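Local coordinates for ALDH21) (Physcomitrella patens subsp. patens, PDB 5MZ5), which oxidises succinic semialdehyde to succinate as an NADP(+)-dependent member of the aldehyde dehydrogenase family, at residues 84-95 with 232-240; 305-313 with 336-347. One frame throughout, in Å; residues are numbered along the deposited sequence.

Interaction 1: 84-95 with 232-240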
# COMPACT_ATOMS: atom_id res chain seq x y z
N ALA A 84 -18.96 27.00 -16.17
CA ALA A 84 -18.36 26.12 -17.16
C ALA A 84 -17.61 24.95 -16.51
O ALA A 84 -17.68 23.85 -17.03
CB ALA A 84 -17.43 26.90 -18.08
N ALA A 85 -16.94 25.20 -15.34
CA ALA A 85 -16.22 24.18 -14.57
C ALA A 85 -17.21 23.17 -13.98
O ALA A 85 -16.98 21.97 -14.08
CB ALA A 85 -15.39 24.83 -13.46
N VAL A 86 -18.34 23.65 -13.42
CA VAL A 86 -19.43 22.81 -12.90
C VAL A 86 -19.99 21.95 -14.06
O VAL A 86 -20.13 20.74 -13.91
CB VAL A 86 -20.54 23.66 -12.21
CG1 VAL A 86 -21.79 22.81 -11.89
CG2 VAL A 86 -20.01 24.33 -10.94
N ALA A 87 -20.25 22.57 -15.23
CA ALA A 87 -20.79 21.87 -16.40
C ALA A 87 -19.81 20.88 -17.02
O ALA A 87 -20.25 19.86 -17.55
CB ALA A 87 -21.30 22.86 -17.43
N ALA A 88 -18.48 21.12 -16.88
CA ALA A 88 -17.45 20.22 -17.39
C ALA A 88 -17.09 19.08 -16.42
O ALA A 88 -16.45 18.12 -16.85
CB ALA A 88 -16.19 20.99 -17.76
N ALA A 89 -17.48 19.18 -15.14
CA ALA A 89 -17.17 18.16 -14.12
C ALA A 89 -17.58 16.72 -14.53
O ALA A 89 -16.70 15.86 -14.46
CB ALA A 89 -17.73 18.55 -12.75
N PRO A 90 -18.81 16.45 -15.07
CA PRO A 90 -19.12 15.06 -15.50
C PRO A 90 -18.22 14.53 -16.62
O PRO A 90 -17.79 13.38 -16.54
CB PRO A 90 -20.60 15.13 -15.92
CG PRO A 90 -21.14 16.36 -15.20
CD PRO A 90 -20.00 17.32 -15.22
N ALA A 91 -17.91 15.34 -17.65
CA ALA A 91 -17.01 14.89 -18.73
C ALA A 91 -15.56 14.70 -18.24
O ALA A 91 -14.88 13.81 -18.71
CB ALA A 91 -17.06 15.83 -19.93
N MET A 92 -15.13 15.52 -17.26
CA MET A 92 -13.80 15.41 -16.64
C MET A 92 -13.72 14.06 -15.88
O MET A 92 -12.76 13.31 -16.06
CB MET A 92 -13.56 16.57 -15.65
CG MET A 92 -13.19 17.89 -16.31
SD MET A 92 -11.59 17.79 -17.11
CE MET A 92 -10.52 18.09 -15.78
N ALA A 93 -14.78 13.74 -15.10
CA ALA A 93 -14.92 12.51 -14.31
C ALA A 93 -15.09 11.25 -15.19
O ALA A 93 -14.72 10.17 -14.74
CB ALA A 93 -16.08 12.65 -13.33
N ALA A 94 -15.60 11.38 -16.43
CA ALA A 94 -15.81 10.28 -17.39
C ALA A 94 -14.58 10.00 -18.29
O ALA A 94 -14.57 9.00 -18.99
CB ALA A 94 -17.05 10.53 -18.25
N MET A 95 -13.57 10.88 -18.29
CA MET A 95 -12.35 10.64 -19.08
C MET A 95 -11.68 9.33 -18.63
O MET A 95 -11.65 9.02 -17.43
CB MET A 95 -11.33 11.76 -18.82
CG MET A 95 -11.68 13.08 -19.47
SD MET A 95 -10.52 14.36 -18.95
CE MET A 95 -9.14 14.07 -20.10
N GLU A 232 -7.03 18.63 -27.29
CA GLU A 232 -8.35 18.13 -27.68
C GLU A 232 -8.98 17.16 -26.67
O GLU A 232 -10.20 17.20 -26.51
CB GLU A 232 -8.32 17.52 -29.10
CG GLU A 232 -7.31 16.39 -29.30
CD GLU A 232 -5.93 16.76 -29.83
OE1 GLU A 232 -5.25 17.62 -29.23
OE2 GLU A 232 -5.52 16.14 -30.84
N GLU A 233 -8.16 16.32 -25.99
CA GLU A 233 -8.59 15.35 -24.97
C GLU A 233 -9.24 16.03 -23.76
O GLU A 233 -10.07 15.42 -23.08
CB GLU A 233 -7.40 14.51 -24.45
CG GLU A 233 -6.88 13.45 -25.41
CD GLU A 233 -5.73 13.86 -26.31
OE1 GLU A 233 -5.60 15.07 -26.62
OE2 GLU A 233 -4.99 12.95 -26.74
N LEU A 234 -8.84 17.28 -23.47
CA LEU A 234 -9.35 18.02 -22.33
C LEU A 234 -10.73 18.62 -22.64
O LEU A 234 -10.83 19.42 -23.56
CB LEU A 234 -8.32 19.07 -21.88
CG LEU A 234 -8.39 19.56 -20.44
CD1 LEU A 234 -8.21 18.41 -19.43
CD2 LEU A 234 -7.35 20.64 -20.20
N PRO A 235 -11.81 18.19 -21.93
CA PRO A 235 -13.16 18.73 -22.23
C PRO A 235 -13.27 20.26 -22.18
O PRO A 235 -12.54 20.90 -21.44
CB PRO A 235 -14.04 18.08 -21.15
CG PRO A 235 -13.30 16.83 -20.74
CD PRO A 235 -11.86 17.22 -20.82
N LEU A 236 -14.19 20.82 -22.98
CA LEU A 236 -14.45 22.26 -23.01
C LEU A 236 -14.98 22.73 -21.64
O LEU A 236 -15.87 22.10 -21.07
CB LEU A 236 -15.45 22.59 -24.12
CG LEU A 236 -15.60 24.07 -24.46
CD1 LEU A 236 -14.39 24.56 -25.28
CD2 LEU A 236 -16.92 24.31 -25.21
N GLY A 237 -14.37 23.78 -21.11
CA GLY A 237 -14.72 24.32 -19.80
C GLY A 237 -13.99 23.69 -18.63
O GLY A 237 -14.26 24.06 -17.49
N ALA A 238 -13.06 22.75 -18.89
CA ALA A 238 -12.25 22.06 -17.86
C ALA A 238 -11.34 23.04 -17.11
O ALA A 238 -10.93 22.78 -15.97
CB ALA A 238 -11.40 20.99 -18.51
N PHE A 239 -10.98 24.13 -17.77
CA PHE A 239 -10.10 25.10 -17.13
C PHE A 239 -10.41 26.53 -17.51
O PHE A 239 -10.91 26.81 -18.60
CB PHE A 239 -8.61 24.78 -17.41
CG PHE A 239 -8.09 25.21 -18.77
CD1 PHE A 239 -8.30 24.42 -19.90
CD2 PHE A 239 -7.44 26.43 -18.92
CE1 PHE A 239 -7.85 24.84 -21.15
CE2 PHE A 239 -6.99 26.84 -20.18
CZ PHE A 239 -7.20 26.05 -21.28
N SER A 240 -10.07 27.43 -16.59
CA SER A 240 -10.08 28.87 -16.74
C SER A 240 -8.88 29.38 -15.97
O SER A 240 -8.59 28.86 -14.89
CB SER A 240 -11.36 29.49 -16.20
OG SER A 240 -12.42 29.31 -17.13
O HOH W 1 -18.35 23.66 -19.60
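The methyl of Ala88 lies against two successive planar peptides of the turn at 235-238, with its CB 3.5 Å from Leu236 O in the first and 3.6 Å from Gly237 C in the second. The puckered ring of Pro235 takes up Met92, Met95 and Ala91 of the other segment: its CD lies 3.8 Å from SD of Met92, SD of Met95 meets the same CD corner at 3.7 Å, and the CB and CG side of the ring packs against the methyl of Ala91.

In Met92, chi1 and chi2 (-67°) put SD 3.5 Å from CB of Ala238, and the further bend at chi3 (-84°) keeps CE near that same methyl. Met95 bends at chi3 alone, which sets its CE 3.4 Å from Glu233 O.

Residues 235-238 form a type II beta turn, closed by Ala238 N donating to Pro235 O, and lead into strand 239-241 at one border of the six-stranded, Rossmann-type sheet. Gly237 sits at the third position of this turn, where phi is 87° and a side chain would be jammed against the preceding carbonyl; a CB would also collide with Ala84 O. No direct hydrogen bond joins the segments. Instead a water donates to Ala84 O at 2.7 Å and, over a longer 3.3 Å, to Leu236 O, tying the helix backbone to the turn, and Ala85 CA makes a CH contact to Gly237 O. Beyond the apolar patch, Lys106 forms salt bridges with both Glu232 and Glu233, and Met95 continues onto helix 97-113.

Interaction 2: 305-313 with 336-347; sequences IQRLINGGF and VKEGFVAAVKKL
Phe340 and Phe313 come from opposite directions and meet obliquely: the ring centroids are 5.9 Å apart, the planes are inclined at 34°, and CZ of Phe340 approaches CE2 of Phe313 near the plane of the Phe313 ring. Phe340 has CG anti to the backbone N (chi1 -174°), and its ring extends toward helix 305-313 among Ile305, Leu308, Ile309 and Phe313. There CE1 lies 3.6 Å from Leu308 O, which stands at the ring's edge, and CB of Leu308 packs beside the same carbon. One face of the ring is covered by its own helix, with Val344 CG1 above its centre.

Ile305 answers in the other direction. Its CD1 reaches the backbone at Val336 O and Phe340 N, and its CG2 meets Ala343 CB at 3.8 Å; Gly339, lacking a side chain, presents only backbone to it. One turn on, Ile309 crosses Val344 obliquely, CD1 to CG1 3.6 Å, and runs past Leu347 in the opposite sense, CG2 to CD2 3.7 Å. Leu347 in turn stands at about a right angle to Phe313, placing CD1 near CG. Replacing Phe340 by an alanine would probably open a gap among Ile305, Leu308, Ile309 and Phe313, leaving Phe313 CE2 without its contact at CZ and the end of Ile309 less confined.

Val400 and Leu326, from two strands of the larger sheet, also touch Phe340, so the pair rests against that sheet. The reciprocal insertion of Ile305 and Phe340 is knobs-into-holes packing, made by helices crossing at -57° with axes 9.8 Å apart; helix 301-313 is itself the connection of a beta-alpha-beta crossover between parallel strands 290-294 and 323-329.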
# COMPACT_ATOMS: atom_id res chain seq x y z
N ILE A 305 29.29 24.40 3.04
CA ILE A 305 29.19 25.84 2.77
C ILE A 305 28.34 26.09 1.51
O ILE A 305 27.43 26.91 1.57
CB ILE A 305 30.59 26.56 2.72
CG1 ILE A 305 31.32 26.50 4.09
CG2 ILE A 305 30.52 28.01 2.18
CD1 ILE A 305 30.60 27.13 5.36
N GLN A 306 28.62 25.36 0.41
CA GLN A 306 27.87 25.49 -0.85
C GLN A 306 26.38 25.25 -0.65
O GLN A 306 25.58 25.99 -1.21
CB GLN A 306 28.41 24.52 -1.91
CG GLN A 306 29.74 24.95 -2.54
CD GLN A 306 30.47 23.83 -3.28
OE1 GLN A 306 29.94 22.74 -3.54
NE2 GLN A 306 31.71 24.11 -3.66
N ARG A 307 26.01 24.23 0.16
CA ARG A 307 24.61 23.91 0.42
C ARG A 307 23.96 24.92 1.34
O ARG A 307 22.78 25.24 1.16
CB ARG A 307 24.45 22.47 0.94
CG ARG A 307 24.97 21.42 -0.06
CD ARG A 307 23.96 21.01 -1.10
NE ARG A 307 23.85 21.97 -2.20
CZ ARG A 307 22.75 22.15 -2.92
NH1 ARG A 307 21.64 21.46 -2.65
NH2 ARG A 307 22.74 23.03 -3.92
N LEU A 308 24.73 25.47 2.29
CA LEU A 308 24.25 26.52 3.20
C LEU A 308 24.01 27.82 2.42
O LEU A 308 23.06 28.55 2.72
CB LEU A 308 25.23 26.75 4.34
CG LEU A 308 25.39 25.63 5.36
CD1 LEU A 308 26.43 26.01 6.40
CD2 LEU A 308 24.06 25.25 6.01
N ILE A 309 24.86 28.10 1.41
CA ILE A 309 24.73 29.26 0.52
C ILE A 309 23.44 29.10 -0.31
O ILE A 309 22.64 30.04 -0.38
CB ILE A 309 26.01 29.45 -0.37
CG1 ILE A 309 27.21 29.96 0.46
CG2 ILE A 309 25.74 30.34 -1.63
CD1 ILE A 309 27.10 31.47 1.04
N ASN A 310 23.22 27.89 -0.89
CA ASN A 310 22.00 27.60 -1.65
C ASN A 310 20.76 27.82 -0.76
O ASN A 310 19.84 28.52 -1.17
CB ASN A 310 22.04 26.18 -2.25
CG ASN A 310 20.75 25.82 -2.98
OD1 ASN A 310 20.47 26.29 -4.09
ND2 ASN A 310 19.89 25.06 -2.33
N GLY A 311 20.79 27.28 0.45
CA GLY A 311 19.70 27.44 1.39
C GLY A 311 19.36 28.87 1.73
O GLY A 311 18.20 29.30 1.63
N GLY A 312 20.38 29.61 2.13
CA GLY A 312 20.23 31.00 2.55
C GLY A 312 19.98 32.04 1.48
O GLY A 312 19.44 33.11 1.80
N PHE A 313 20.39 31.79 0.22
CA PHE A 313 20.34 32.83 -0.82
C PHE A 313 19.80 32.43 -2.20
O PHE A 313 19.72 33.32 -3.07
CB PHE A 313 21.73 33.45 -0.98
CG PHE A 313 22.29 33.96 0.33
CD1 PHE A 313 21.84 35.16 0.88
CD2 PHE A 313 23.20 33.19 1.06
CE1 PHE A 313 22.31 35.60 2.12
CE2 PHE A 313 23.65 33.62 2.31
CZ PHE A 313 23.23 34.84 2.81
N VAL A 336 33.01 27.91 10.13
CA VAL A 336 31.78 28.02 9.33
C VAL A 336 31.48 29.49 9.02
O VAL A 336 31.31 29.81 7.85
CB VAL A 336 30.57 27.26 9.97
CG1 VAL A 336 29.26 27.53 9.22
CG2 VAL A 336 30.85 25.76 10.02
N LYS A 337 31.45 30.36 10.04
CA LYS A 337 31.21 31.80 9.89
C LYS A 337 32.17 32.42 8.86
O LYS A 337 31.73 33.13 7.96
CB LYS A 337 31.32 32.51 11.26
CG LYS A 337 31.13 34.03 11.20
CD LYS A 337 30.92 34.63 12.58
CE LYS A 337 32.19 34.87 13.35
NZ LYS A 337 31.95 35.75 14.53
N GLU A 338 33.47 32.13 8.98
CA GLU A 338 34.50 32.62 8.07
C GLU A 338 34.22 32.18 6.61
O GLU A 338 34.14 33.03 5.72
CB GLU A 338 35.88 32.15 8.57
CG GLU A 338 37.06 32.73 7.83
CD GLU A 338 38.35 31.99 8.14
OE1 GLU A 338 38.45 30.80 7.75
OE2 GLU A 338 39.26 32.59 8.75
N GLY A 339 34.07 30.87 6.40
CA GLY A 339 33.80 30.29 5.09
C GLY A 339 32.48 30.73 4.49
O GLY A 339 32.43 31.03 3.29
N PHE A 340 31.42 30.78 5.31
CA PHE A 340 30.08 31.20 4.89
C PHE A 340 30.06 32.66 4.47
O PHE A 340 29.62 32.94 3.36
CB PHE A 340 29.03 30.88 5.98
CG PHE A 340 27.59 31.14 5.62
CD1 PHE A 340 26.93 30.34 4.67
CD2 PHE A 340 26.85 32.12 6.27
CE1 PHE A 340 25.59 30.57 4.35
CE2 PHE A 340 25.50 32.32 5.97
CZ PHE A 340 24.88 31.56 5.01
N VAL A 341 30.57 33.58 5.32
CA VAL A 341 30.64 35.03 5.02
C VAL A 341 31.50 35.29 3.77
O VAL A 341 31.09 36.07 2.91
CB VAL A 341 31.06 35.89 6.25
CG1 VAL A 341 31.41 37.32 5.85
CG2 VAL A 341 29.97 35.90 7.32
N ALA A 342 32.66 34.61 3.64
CA ALA A 342 33.51 34.74 2.45
C ALA A 342 32.76 34.30 1.18
O ALA A 342 32.85 34.99 0.15
CB ALA A 342 34.80 33.92 2.62
N ALA A 343 31.99 33.21 1.26
CA ALA A 343 31.20 32.73 0.12
C ALA A 343 30.03 33.66 -0.24
O ALA A 343 29.79 33.86 -1.43
CB ALA A 343 30.73 31.30 0.35
N VAL A 344 29.35 34.30 0.76
CA VAL A 344 28.25 35.23 0.44
C VAL A 344 28.80 36.48 -0.25
O VAL A 344 28.11 37.03 -1.12
CB VAL A 344 27.18 35.58 1.55
CG1 VAL A 344 27.17 34.61 2.72
CG2 VAL A 344 27.25 37.02 2.02
N LYS A 345 30.03 36.91 0.11
CA LYS A 345 30.70 38.08 -0.47
C LYS A 345 31.05 37.90 -1.94
O LYS A 345 31.24 38.89 -2.65
CB LYS A 345 31.94 38.48 0.36
CG LYS A 345 31.57 39.25 1.63
CD LYS A 345 32.72 39.36 2.60
CE LYS A 345 32.92 40.77 3.11
NZ LYS A 345 31.90 41.18 4.11
N LYS A 346 31.09 36.64 -2.42
CA LYS A 346 31.41 36.27 -3.80
C LYS A 346 30.17 36.19 -4.69
O LYS A 346 30.33 36.11 -5.91
CB LYS A 346 32.19 34.94 -3.83
CG LYS A 346 33.62 35.05 -3.34
CD LYS A 346 34.32 33.69 -3.34
CE LYS A 346 35.78 33.81 -2.93
NZ LYS A 346 36.57 32.61 -3.33
N LEU A 347 28.95 36.18 -4.08
CA LEU A 347 27.69 36.03 -4.80
C LEU A 347 27.41 37.19 -5.73
O LEU A 347 27.39 38.33 -5.29
CB LEU A 347 26.50 35.77 -3.85
CG LEU A 347 26.53 34.48 -3.00
CD1 LEU A 347 25.35 34.45 -2.02
CD2 LEU A 347 26.57 33.22 -3.87

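How the interactions relate
Interaction 1 is complete before interaction 2 begins along the chain, and the two lie on opposite sides of the chain's centre, with centres 49 Å apart and nearest atoms about 31 Å apart. They share no helix or sheet. Interaction 1 joins helix 75-94 to the border of the six-stranded sheet carrying strands 209-212 and 281-285, which end at the NADP(+)-binding residues Lys212 and Glu285. Interaction 2 joins two helices that pack on the eight-stranded sheet; Cys320, a contact of both succinate and NADP(+), falls between them in sequence. This division matches the cofactor-binding and catalytic domains of aldehyde dehydrogenases, with one contact in each.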